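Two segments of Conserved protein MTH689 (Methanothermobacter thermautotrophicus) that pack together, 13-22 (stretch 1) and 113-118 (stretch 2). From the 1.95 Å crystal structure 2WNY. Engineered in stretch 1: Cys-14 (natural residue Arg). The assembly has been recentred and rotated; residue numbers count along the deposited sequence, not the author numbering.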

# COMPACT_ATOMS: atom_id res chain seq x y z
N TYR A 13 0.16 -6.10 1.47
CA TYR A 13 -0.19 -5.06 2.45
C TYR A 13 -0.07 -5.59 3.86
O TYR A 13 -0.21 -6.81 4.11
CB TYR A 13 -1.57 -4.44 2.17
CG TYR A 13 -2.71 -5.42 2.34
CD1 TYR A 13 -3.25 -5.69 3.60
CD2 TYR A 13 -3.24 -6.08 1.24
CE1 TYR A 13 -4.27 -6.60 3.77
CE2 TYR A 13 -4.26 -6.99 1.39
CZ TYR A 13 -4.78 -7.24 2.66
OH TYR A 13 -5.80 -8.13 2.80
N CYS A 14 0.25 -4.67 4.76
CA CYS A 14 0.40 -4.97 6.15
C CYS A 14 -0.14 -3.78 6.97
O CYS A 14 0.14 -2.63 6.65
CB CYS A 14 1.91 -5.16 6.42
SG CYS A 14 2.24 -5.68 8.03
N LEU A 15 -0.90 -4.05 8.03
CA LEU A 15 -1.24 -2.98 9.02
C LEU A 15 -1.52 -3.62 10.36
O LEU A 15 -1.67 -4.85 10.45
CB LEU A 15 -2.34 -2.01 8.57
CG LEU A 15 -3.81 -2.42 8.47
CD1 LEU A 15 -4.65 -1.17 8.30
CD2 LEU A 15 -4.04 -3.41 7.33
N MET A 16 -1.52 -2.80 11.40
CA MET A 16 -1.50 -3.31 12.75
C MET A 16 -2.73 -2.89 13.50
O MET A 16 -3.31 -1.82 13.24
CB MET A 16 -0.24 -2.85 13.49
CG MET A 16 0.80 -2.31 12.52
SD MET A 16 2.46 -2.80 12.89
CE MET A 16 2.59 -4.16 11.74
N VAL A 17 -3.14 -3.74 14.43
CA VAL A 17 -4.25 -3.41 15.33
C VAL A 17 -3.69 -3.47 16.74
O VAL A 17 -3.34 -4.55 17.24
CB VAL A 17 -5.41 -4.41 15.22
CG1 VAL A 17 -6.59 -3.95 16.10
CG2 VAL A 17 -5.87 -4.58 13.76
N TYR A 18 -3.65 -2.31 17.38
CA TYR A 18 -3.19 -2.22 18.76
C TYR A 18 -4.35 -2.53 19.72
O TYR A 18 -5.52 -2.65 19.31
CB TYR A 18 -2.52 -0.86 19.03
CG TYR A 18 -1.16 -0.79 18.37
CD1 TYR A 18 -0.00 -1.14 19.06
CD2 TYR A 18 -1.04 -0.42 17.03
CE1 TYR A 18 1.24 -1.11 18.45
CE2 TYR A 18 0.21 -0.40 16.40
CZ TYR A 18 1.33 -0.75 17.11
OH TYR A 18 2.55 -0.74 16.50
N GLY A 19 -4.02 -2.69 20.99
CA GLY A 19 -5.00 -3.14 21.99
C GLY A 19 -6.20 -2.22 22.10
O GLY A 19 -7.31 -2.70 22.25
N THR A 20 -6.00 -0.90 22.02
CA THR A 20 -7.14 0.01 22.14
C THR A 20 -7.92 0.18 20.84
O THR A 20 -8.95 0.83 20.83
CB THR A 20 -6.71 1.42 22.56
OG1 THR A 20 -5.82 1.96 21.57
CG2 THR A 20 -6.05 1.36 23.94
N GLU A 21 -7.41 -0.38 19.75
CA GLU A 21 -8.09 -0.21 18.45
C GLU A 21 -9.25 -1.14 18.19
O GLU A 21 -9.28 -2.28 18.68
CB GLU A 21 -7.09 -0.28 17.32
CG GLU A 21 -6.12 0.92 17.31
CD GLU A 21 -5.23 0.85 16.12
OE1 GLU A 21 -4.38 -0.07 16.06
OE2 GLU A 21 -5.41 1.70 15.21
N ASP A 22 -10.20 -0.64 17.41
CA ASP A 22 -11.35 -1.41 16.99
C ASP A 22 -10.92 -2.07 15.68
O ASP A 22 -10.72 -1.38 14.71
CB ASP A 22 -12.53 -0.47 16.74
CG ASP A 22 -13.84 -1.21 16.43
OD1 ASP A 22 -13.86 -2.09 15.57
OD2 ASP A 22 -14.85 -0.88 17.07
N GLY A 113 5.73 5.69 11.51
CA GLY A 113 4.54 5.75 12.33
C GLY A 113 3.55 4.67 11.97
O GLY A 113 3.84 3.75 11.19
N ASP A 114 2.36 4.79 12.56
CA ASP A 114 1.31 3.80 12.37
C ASP A 114 0.72 3.95 10.99
O ASP A 114 -0.05 4.91 10.69
CB ASP A 114 0.24 3.93 13.44
CG ASP A 114 -0.53 2.64 13.67
OD1 ASP A 114 -0.08 1.55 13.22
OD2 ASP A 114 -1.59 2.73 14.31
N ALA A 115 1.09 3.01 10.13
CA ALA A 115 0.71 3.13 8.74
C ALA A 115 0.12 1.86 8.15
O ALA A 115 0.25 0.76 8.72
CB ALA A 115 1.90 3.61 7.91
N ILE A 116 -0.53 2.03 7.02
CA ILE A 116 -0.88 0.94 6.14
C ILE A 116 0.31 0.78 5.19
O ILE A 116 0.61 1.69 4.42
CB ILE A 116 -2.16 1.27 5.36
CG1 ILE A 116 -3.29 1.64 6.35
CG2 ILE A 116 -2.57 0.07 4.47
CD1 ILE A 116 -4.66 1.76 5.73
N HIS A 117 1.00 -0.35 5.28
CA HIS A 117 2.22 -0.52 4.48
C HIS A 117 1.83 -1.27 3.21
O HIS A 117 1.29 -2.37 3.29
CB HIS A 117 3.28 -1.34 5.22
CG HIS A 117 3.83 -0.69 6.46
ND1 HIS A 117 3.07 -0.48 7.59
CD2 HIS A 117 5.09 -0.28 6.77
CE1 HIS A 117 3.82 0.08 8.53
NE2 HIS A 117 5.05 0.21 8.05
N LEU A 118 2.12 -0.68 2.06
CA LEU A 118 1.95 -1.38 0.79
C LEU A 118 3.30 -1.68 0.13
O LEU A 118 4.19 -0.82 0.06
CB LEU A 118 1.08 -0.56 -0.16
CG LEU A 118 -0.19 0.04 0.45
CD1 LEU A 118 -0.80 1.03 -0.51
CD2 LEU A 118 -1.18 -1.04 0.81
O HOH W 1 -0.65 -0.09 11.05
O HOH W 2 2.26 0.90 14.22

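Stretch 2 enters the contact through a loop and then runs as a strand against the strand of stretch 1, nearly antiparallel to it, with 162° between their N-to-C directions. Gly-113 leads in without touching the other stretch. Its phi of 101° and psi of -171° would press a CB against the preceding carbonyl oxygen, so glycine is the residue that fits this backbone.

Asp-114 follows, where the two chains have spread too far apart for direct backbone pairing. Its carboxylate makes up for the gap with water. One water accepts a hydrogen bond from Met-16 N (2.9 Å) and donates to Asp-114 OD1 (2.8 Å) and Ala-115 O (2.6 Å), so it takes up polar backbone groups that do not meet each other directly. A second water donates to Asp-114 OD1 (2.6 Å) and hydrogen-bonds Tyr-18 OH (2.8 Å). The same oxygen, Asp-114 OD1, lies 3.7 Å from Tyr-18 CE2, at the ring edge, where the slightly positive C-H groups of an aromatic tolerate a carboxylate. A less comfortable neighbour is Glu-21, whose OE2 comes within 4.1 Å of Asp-114 OD2; both of these oxygens have hydrogen-bonding partners elsewhere in the structure. Glu-21 OE1 is held within its own stretch, accepting a 2.7 Å hydrogen bond from Tyr-18 N across a type I turn.

Ala-115 begins the strand. Its small side chain points away from stretch 1, and it serves the contact through its backbone: Ala-115 O binds the first water and lies 3.8 Å from Leu-15 CB. Ile-116 then offers a branched apolar side chain, with CG1 3.7 Å from Leu-15 CD1, a suitable match between two buried aliphatic residues.

At His-117 the backbones join. Cys-14 N donates to His-117 O (2.9 Å), and His-117 N donates to Cys-14 O (2.8 Å, nearly straight at 167°), the closed pair of a hydrogen-bonded antiparallel bridge. Cys-14 and His-117 point their side chains to the same sheet face, Cys-14 CB 4.2 Å from His-117 CB; Cys-14 is an engineered residue in place of arginine. The imidazole, which can donate as well as accept, makes a weak hydrogen bond from His-117 ND1 back to Ala-115 O (3.3 Å). His-117 O also receives a CA-H contact from Tyr-13 CA at 3.2 Å.

Leu-118 closes the contact opposite Tyr-13 in a non-hydrogen-bonded pair, Leu-118 CA to Tyr-13 CA 4.6 Å. Both side chains lie on the other face from Cys-14 and His-117, and Leu-118 CD2 packs 3.7 Å from Tyr-13 CB, while the tyrosine ring leads away. An apolar leucine suits this buried place, since the end of its side chain comes nearer the other strand and meets aliphatic carbon there.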